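Local structure of actinorhodin polyketide putative beta-ketoacyl synthase 2 (Streptomyces coelicolor A3, 1TQY) at residues 203-215 with 227-239. The protein probably serves, as the chain length factor partner of a beta-ketoacyl synthase, in building the polyketide chain of the antibiotic actinorhodin. Numbering follows the deposited sequence.
Sequences GWVSQIASGRIST and DERAAGYVPGEGG
Pro235 is the bump in this example of a proline fitted into a hollow beside a single backbone bridge, its ring pushed between Trp204, Gln207 and Ile213. CG of the proline meets Ile213 CD1 at 3.6 Å and Trp204 CZ3 at 3.8 Å, both side chains crossing it at about a right angle, while its CB touches Gln207 OE1. With CG anti to the backbone N (chi1 -170°), Trp204 brings the six-membered end of its indole to the proline, and Ile208 CG1 packs on one indole face. The amide of Gln207 is steadied at both ends, NE2 donating to Gly203 O from above the carbonyl plane and OE1 hydrogen-bonded to the hydroxyl of Tyr342. A second fit lies alongside: Ile213 CG1 sits over one face of the Tyr233 ring, 4.3 Å from its centroid, and Arg212 CB reaches CE2 of the same ring. CG set between the backbone N and the carbonyl carbon (chi1 74°) turns this ring back toward Arg212 and Ile213, and its OH hydrogen-bonds to the same Tyr342 hydroxyl, which so links the two segments. Beside these side chains the backbones are bridged once, Ile213 with Tyr233, through Tyr233 N to Arg212 O at 2.9 Å and Ser214 N to Tyr233 O, also at 2.9 Å. Gly232, lacking a side chain, brings its CA to 3.1 Å from Arg212 O at a phi of 116°. Water 1 extends the join, accepting from Thr215 N and donating to Ala231 O. Within the N-terminal ketosynthase region of this thiolase-like fold, the contact ties helix 201-208 and the loop after it to the extended approach to strand 238-246, with helix 310-324 against Arg212 and side chains of the other protein chain packed on Val205, Ser206, Ala209 and Ser210.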
ATOM      1  N   GLY B 203       0.669 -19.874  -2.789  1.00 21.77           N
ATOM      2  CA  GLY B 203       1.318 -18.732  -3.412  1.00 21.11           C
ATOM      3  C   GLY B 203       1.852 -19.111  -4.789  1.00 21.54           C
ATOM      4  O   GLY B 203       1.816 -18.316  -5.726  1.00 20.41           O
ATOM      5  N   TRP B 204       2.328 -20.344  -4.915  1.00 20.13           N
ATOM      6  CA  TRP B 204       2.884 -20.838  -6.173  1.00 21.59           C
ATOM      7  C   TRP B 204       1.822 -20.957  -7.271  1.00 22.33           C
ATOM      8  O   TRP B 204       1.987 -20.457  -8.395  1.00 25.18           O
ATOM      9  CB  TRP B 204       3.523 -22.210  -5.947  1.00 21.94           C
ATOM     10  CG  TRP B 204       4.328 -22.682  -7.122  1.00 21.07           C
ATOM     11  CD1 TRP B 204       4.060 -23.752  -7.928  1.00 18.26           C
ATOM     12  CD2 TRP B 204       5.501 -22.057  -7.653  1.00 19.99           C
ATOM     13  NE1 TRP B 204       4.997 -23.829  -8.936  1.00 19.69           N
ATOM     14  CE2 TRP B 204       5.893 -22.801  -8.791  1.00 19.98           C
ATOM     15  CE3 TRP B 204       6.261 -20.938  -7.279  1.00 19.36           C
ATOM     16  CZ2 TRP B 204       7.009 -22.464  -9.560  1.00 19.90           C
ATOM     17  CZ3 TRP B 204       7.375 -20.604  -8.047  1.00 21.21           C
ATOM     18  CH2 TRP B 204       7.734 -21.369  -9.177  1.00 20.17           C
ATOM     19  N   VAL B 205       0.734 -21.627  -6.923  1.00 21.85           N
ATOM     20  CA  VAL B 205      -0.384 -21.853  -7.816  1.00 22.53           C
ATOM     21  C   VAL B 205      -0.995 -20.500  -8.199  1.00 22.20           C
ATOM     22  O   VAL B 205      -1.428 -20.302  -9.333  1.00 21.33           O
ATOM     23  CB  VAL B 205      -1.382 -22.842  -7.085  1.00 23.59           C
ATOM     24  CG1 VAL B 205      -2.770 -22.266  -6.946  1.00 23.94           C
ATOM     25  CG2 VAL B 205      -1.383 -24.176  -7.783  1.00 24.23           C
ATOM     26  N   SER B 206      -0.992 -19.564  -7.250  1.00 22.28           N
ATOM     27  CA  SER B 206      -1.529 -18.222  -7.473  1.00 22.16           C
ATOM     28  C   SER B 206      -0.695 -17.511  -8.549  1.00 22.17           C
ATOM     29  O   SER B 206      -1.237 -16.889  -9.466  1.00 20.06           O
ATOM     30  CB  SER B 206      -1.508 -17.424  -6.157  1.00 23.44           C
ATOM     31  OG  SER B 206      -2.485 -17.930  -5.242  1.00 22.06           O
ATOM     32  N   GLN B 207       0.629 -17.628  -8.446  1.00 21.25           N
ATOM     33  CA  GLN B 207       1.524 -17.009  -9.413  1.00 21.86           C
ATOM     34  C   GLN B 207       1.324 -17.657 -10.773  1.00 20.95           C
ATOM     35  O   GLN B 207       1.319 -16.978 -11.806  1.00 21.01           O
ATOM     36  CB  GLN B 207       2.982 -17.138  -8.940  1.00 21.35           C
ATOM     37  CG  GLN B 207       3.247 -16.361  -7.650  1.00 23.00           C
ATOM     38  CD  GLN B 207       4.666 -16.499  -7.118  1.00 23.56           C
ATOM     39  OE1 GLN B 207       5.619 -15.948  -7.668  1.00 23.12           O
ATOM     40  NE2 GLN B 207       4.806 -17.253  -6.036  1.00 26.71           N
ATOM     41  N   ILE B 208       1.134 -18.969 -10.779  1.00 19.75           N
ATOM     42  CA  ILE B 208       0.905 -19.661 -12.043  1.00 21.63           C
ATOM     43  C   ILE B 208      -0.360 -19.106 -12.713  1.00 22.06           C
ATOM     44  O   ILE B 208      -0.446 -19.066 -13.939  1.00 21.16           O
ATOM     45  CB  ILE B 208       0.762 -21.185 -11.847  1.00 20.93           C
ATOM     46  CG1 ILE B 208       2.132 -21.787 -11.480  1.00 21.76           C
ATOM     47  CG2 ILE B 208       0.255 -21.833 -13.137  1.00 21.62           C
ATOM     48  CD1 ILE B 208       2.138 -23.305 -11.473  1.00 19.98           C
ATOM     49  N   ALA B 209      -1.339 -18.688 -11.907  1.00 20.65           N
ATOM     50  CA  ALA B 209      -2.577 -18.132 -12.453  1.00 21.64           C
ATOM     51  C   ALA B 209      -2.311 -16.842 -13.232  1.00 21.33           C
ATOM     52  O   ALA B 209      -3.164 -16.381 -13.984  1.00 22.03           O
ATOM     53  CB  ALA B 209      -3.599 -17.860 -11.330  1.00 21.85           C
ATOM     54  N   SER B 210      -1.136 -16.249 -13.043  1.00 20.66           N
ATOM     55  CA  SER B 210      -0.798 -15.025 -13.770  1.00 21.10           C
ATOM     56  C   SER B 210      -0.858 -15.311 -15.254  1.00 22.77           C
ATOM     57  O   SER B 210      -1.168 -14.438 -16.061  1.00 22.30           O
ATOM     58  CB  SER B 210       0.620 -14.580 -13.447  1.00 22.98           C
ATOM     59  OG  SER B 210       1.559 -15.537 -13.913  1.00 22.03           O
ATOM     60  N   GLY B 211      -0.533 -16.550 -15.603  1.00 22.74           N
ATOM     61  CA  GLY B 211      -0.519 -16.960 -16.994  1.00 22.20           C
ATOM     62  C   GLY B 211       0.793 -16.533 -17.620  1.00 22.93           C
ATOM     63  O   GLY B 211       0.982 -16.660 -18.824  1.00 25.40           O
ATOM     64  N   ARG B 212       1.724 -16.059 -16.800  1.00 20.55           N
ATOM     65  CA  ARG B 212       3.001 -15.586 -17.333  1.00 22.45           C
ATOM     66  C   ARG B 212       4.257 -16.254 -16.792  1.00 22.15           C
ATOM     67  O   ARG B 212       5.378 -15.815 -17.057  1.00 21.70           O
ATOM     68  CB  ARG B 212       3.083 -14.071 -17.127  1.00 23.16           C
ATOM     69  CG  ARG B 212       2.107 -13.292 -18.012  1.00 25.27           C
ATOM     70  CD  ARG B 212       1.992 -11.819 -17.617  1.00 28.44           C
ATOM     71  NE  ARG B 212       1.085 -11.074 -18.509  1.00 32.23           N
ATOM     72  CZ  ARG B 212       0.705  -9.811 -18.314  1.00 33.99           C
ATOM     73  NH1 ARG B 212       1.148  -9.131 -17.261  1.00 31.51           N
ATOM     74  NH2 ARG B 212      -0.119  -9.230 -19.169  1.00 35.27           N
ATOM     75  N   ILE B 213       4.073 -17.336 -16.053  1.00 23.78           N
ATOM     76  CA  ILE B 213       5.205 -18.031 -15.465  1.00 24.48           C
ATOM     77  C   ILE B 213       5.791 -19.119 -16.360  1.00 24.40           C
ATOM     78  O   ILE B 213       5.066 -19.944 -16.909  1.00 23.72           O
ATOM     79  CB  ILE B 213       4.786 -18.584 -14.111  1.00 26.92           C
ATOM     80  CG1 ILE B 213       4.519 -17.382 -13.191  1.00 29.82           C
ATOM     81  CG2 ILE B 213       5.853 -19.480 -13.523  1.00 24.28           C
ATOM     82  CD1 ILE B 213       4.290 -17.744 -11.775  1.00 36.24           C
ATOM     83  N   SER B 214       7.112 -19.099 -16.518  1.00 23.62           N
ATOM     84  CA  SER B 214       7.789 -20.080 -17.347  1.00 23.28           C
ATOM     85  C   SER B 214       7.619 -21.497 -16.838  1.00 24.04           C
ATOM     86  O   SER B 214       7.712 -21.754 -15.635  1.00 22.98           O
ATOM     87  CB  SER B 214       9.283 -19.771 -17.442  1.00 23.55           C
ATOM     88  OG  SER B 214       9.964 -20.856 -18.046  1.00 26.67           O
ATOM     89  N   THR B 215       7.367 -22.421 -17.760  1.00 23.72           N
ATOM     90  CA  THR B 215       7.226 -23.818 -17.392  1.00 24.26           C
ATOM     91  C   THR B 215       8.486 -24.579 -17.806  1.00 22.91           C
ATOM     92  O   THR B 215       8.478 -25.801 -17.893  1.00 23.78           O
ATOM     93  CB  THR B 215       5.997 -24.480 -18.062  1.00 24.91           C
ATOM     94  OG1 THR B 215       6.112 -24.386 -19.487  1.00 25.36           O
ATOM     95  CG2 THR B 215       4.704 -23.807 -17.602  1.00 25.53           C
ATOM     96  N   ASP B 227      14.686 -12.263 -25.415  1.00 27.13           N
ATOM     97  CA  ASP B 227      15.218 -13.344 -26.249  1.00 27.81           C
ATOM     98  C   ASP B 227      14.078 -13.902 -27.095  1.00 28.34           C
ATOM     99  O   ASP B 227      12.926 -13.946 -26.641  1.00 26.76           O
ATOM    100  CB  ASP B 227      15.782 -14.464 -25.378  1.00 26.44           C
ATOM    101  CG  ASP B 227      16.511 -15.515 -26.184  1.00 24.58           C
ATOM    102  OD1 ASP B 227      17.763 -15.513 -26.194  1.00 24.36           O
ATOM    103  OD2 ASP B 227      15.833 -16.345 -26.819  1.00 27.46           O
ATOM    104  N   GLU B 228      14.382 -14.349 -28.309  1.00 30.79           N
ATOM    105  CA  GLU B 228      13.326 -14.890 -29.161  1.00 33.33           C
ATOM    106  C   GLU B 228      12.671 -16.116 -28.543  1.00 32.31           C
ATOM    107  O   GLU B 228      11.553 -16.467 -28.904  1.00 31.62           O
ATOM    108  CB  GLU B 228      13.867 -15.223 -30.552  1.00 36.81           C
ATOM    109  CG  GLU B 228      14.966 -16.247 -30.576  1.00 42.18           C
ATOM    110  CD  GLU B 228      15.312 -16.656 -31.995  1.00 46.77           C
ATOM    111  OE1 GLU B 228      15.519 -15.750 -32.838  1.00 47.96           O
ATOM    112  OE2 GLU B 228      15.375 -17.878 -32.260  1.00 48.87           O
ATOM    113  N   ARG B 229      13.355 -16.761 -27.602  1.00 31.94           N
ATOM    114  CA  ARG B 229      12.786 -17.933 -26.940  1.00 32.99           C
ATOM    115  C   ARG B 229      12.051 -17.586 -25.626  1.00 31.32           C
ATOM    116  O   ARG B 229      11.662 -18.481 -24.878  1.00 30.73           O
ATOM    117  CB  ARG B 229      13.877 -18.979 -26.656  1.00 36.33           C
ATOM    118  CG  ARG B 229      14.538 -19.597 -27.898  1.00 42.73           C
ATOM    119  CD  ARG B 229      13.535 -20.338 -28.790  1.00 47.73           C
ATOM    120  NE  ARG B 229      14.169 -20.933 -29.968  1.00 55.43           N
ATOM    121  CZ  ARG B 229      15.022 -21.955 -29.933  1.00 58.29           C
ATOM    122  NH1 ARG B 229      15.345 -22.508 -28.772  1.00 59.15           N
ATOM    123  NH2 ARG B 229      15.552 -22.428 -31.060  1.00 59.62           N
ATOM    124  N   ALA B 230      11.869 -16.295 -25.343  1.00 28.43           N
ATOM    125  CA  ALA B 230      11.169 -15.875 -24.127  1.00 26.91           C
ATOM    126  C   ALA B 230       9.879 -16.671 -23.984  1.00 25.80           C
ATOM    127  O   ALA B 230       9.096 -16.761 -24.928  1.00 27.20           O
ATOM    128  CB  ALA B 230      10.844 -14.384 -24.194  1.00 24.63           C
ATOM    129  N   ALA B 231       9.650 -17.250 -22.811  1.00 23.69           N
ATOM    130  CA  ALA B 231       8.443 -18.029 -22.597  1.00 23.89           C
ATOM    131  C   ALA B 231       7.893 -17.883 -21.181  1.00 23.70           C
ATOM    132  O   ALA B 231       7.367 -18.836 -20.615  1.00 24.48           O
ATOM    133  CB  ALA B 231       8.713 -19.502 -22.906  1.00 23.41           C
ATOM    134  N   GLY B 232       8.005 -16.684 -20.618  1.00 23.51           N
ATOM    135  CA  GLY B 232       7.500 -16.457 -19.277  1.00 23.53           C
ATOM    136  C   GLY B 232       8.609 -16.104 -18.309  1.00 23.72           C
ATOM    137  O   GLY B 232       9.778 -16.365 -18.583  1.00 24.63           O
ATOM    138  N   TYR B 233       8.258 -15.510 -17.173  1.00 23.47           N
ATOM    139  CA  TYR B 233       9.271 -15.145 -16.201  1.00 22.22           C
ATOM    140  C   TYR B 233       9.356 -16.212 -15.123  1.00 23.20           C
ATOM    141  O   TYR B 233       8.431 -17.012 -14.953  1.00 22.59           O
ATOM    142  CB  TYR B 233       8.950 -13.776 -15.576  1.00 22.81           C
ATOM    143  CG  TYR B 233       7.803 -13.770 -14.584  1.00 23.31           C
ATOM    144  CD1 TYR B 233       8.024 -14.019 -13.225  1.00 21.99           C
ATOM    145  CD2 TYR B 233       6.497 -13.496 -15.005  1.00 22.12           C
ATOM    146  CE1 TYR B 233       6.971 -13.988 -12.309  1.00 22.45           C
ATOM    147  CE2 TYR B 233       5.438 -13.466 -14.100  1.00 21.68           C
ATOM    148  CZ  TYR B 233       5.681 -13.711 -12.751  1.00 21.45           C
ATOM    149  OH  TYR B 233       4.640 -13.659 -11.853  1.00 22.35           O
ATOM    150  N   VAL B 234      10.484 -16.242 -14.423  1.00 21.69           N
ATOM    151  CA  VAL B 234      10.677 -17.179 -13.323  1.00 21.92           C
ATOM    152  C   VAL B 234      10.490 -16.366 -12.035  1.00 21.71           C
ATOM    153  O   VAL B 234      11.107 -15.319 -11.876  1.00 22.73           O
ATOM    154  CB  VAL B 234      12.106 -17.796 -13.342  1.00 21.78           C
ATOM    155  CG1 VAL B 234      12.336 -18.598 -12.059  1.00 19.82           C
ATOM    156  CG2 VAL B 234      12.258 -18.736 -14.560  1.00 22.37           C
ATOM    157  N   PRO B 235       9.611 -16.815 -11.123  1.00 22.42           N
ATOM    158  CA  PRO B 235       9.366 -16.107  -9.854  1.00 22.71           C
ATOM    159  C   PRO B 235      10.608 -16.220  -8.967  1.00 22.44           C
ATOM    160  O   PRO B 235      11.402 -17.151  -9.115  1.00 23.63           O
ATOM    161  CB  PRO B 235       8.213 -16.885  -9.226  1.00 21.76           C
ATOM    162  CG  PRO B 235       7.600 -17.620 -10.369  1.00 25.50           C
ATOM    163  CD  PRO B 235       8.748 -18.001 -11.234  1.00 22.11           C
ATOM    164  N   GLY B 236      10.767 -15.289  -8.037  1.00 21.53           N
ATOM    165  CA  GLY B 236      11.894 -15.347  -7.121  1.00 21.75           C
ATOM    166  C   GLY B 236      11.451 -14.788  -5.782  1.00 21.04           C
ATOM    167  O   GLY B 236      10.338 -14.280  -5.679  1.00 20.47           O
ATOM    168  N   GLU B 237      12.286 -14.893  -4.753  1.00 21.82           N
ATOM    169  CA  GLU B 237      11.948 -14.340  -3.440  1.00 22.21           C
ATOM    170  C   GLU B 237      13.118 -13.464  -3.051  1.00 23.07           C
ATOM    171  O   GLU B 237      14.256 -13.743  -3.428  1.00 21.28           O
ATOM    172  CB  GLU B 237      11.754 -15.449  -2.391  1.00 23.71           C
ATOM    173  CG  GLU B 237      13.049 -16.103  -1.928  1.00 27.71           C
ATOM    174  CD  GLU B 237      12.835 -17.198  -0.871  1.00 30.99           C
ATOM    175  OE1 GLU B 237      11.785 -17.195  -0.184  1.00 32.18           O
ATOM    176  OE2 GLU B 237      13.737 -18.051  -0.713  1.00 30.37           O
ATOM    177  N   GLY B 238      12.851 -12.396  -2.311  1.00 24.06           N
ATOM    178  CA  GLY B 238      13.930 -11.522  -1.904  1.00 23.71           C
ATOM    179  C   GLY B 238      13.698 -10.090  -2.318  1.00 23.24           C
ATOM    180  O   GLY B 238      12.575  -9.686  -2.626  1.00 23.72           O
ATOM    181  N   GLY B 239      14.772  -9.316  -2.315  1.00 24.40           N
ATOM    182  CA  GLY B 239      14.674  -7.921  -2.690  1.00 24.48           C
ATOM    183  C   GLY B 239      15.783  -7.089  -2.087  1.00 24.74           C
ATOM    184  O   GLY B 239      16.903  -7.564  -1.891  1.00 24.76           O
TER
HETATM  185  O   HOH W   1       7.523 -21.471 -20.557  1.00 38.42           O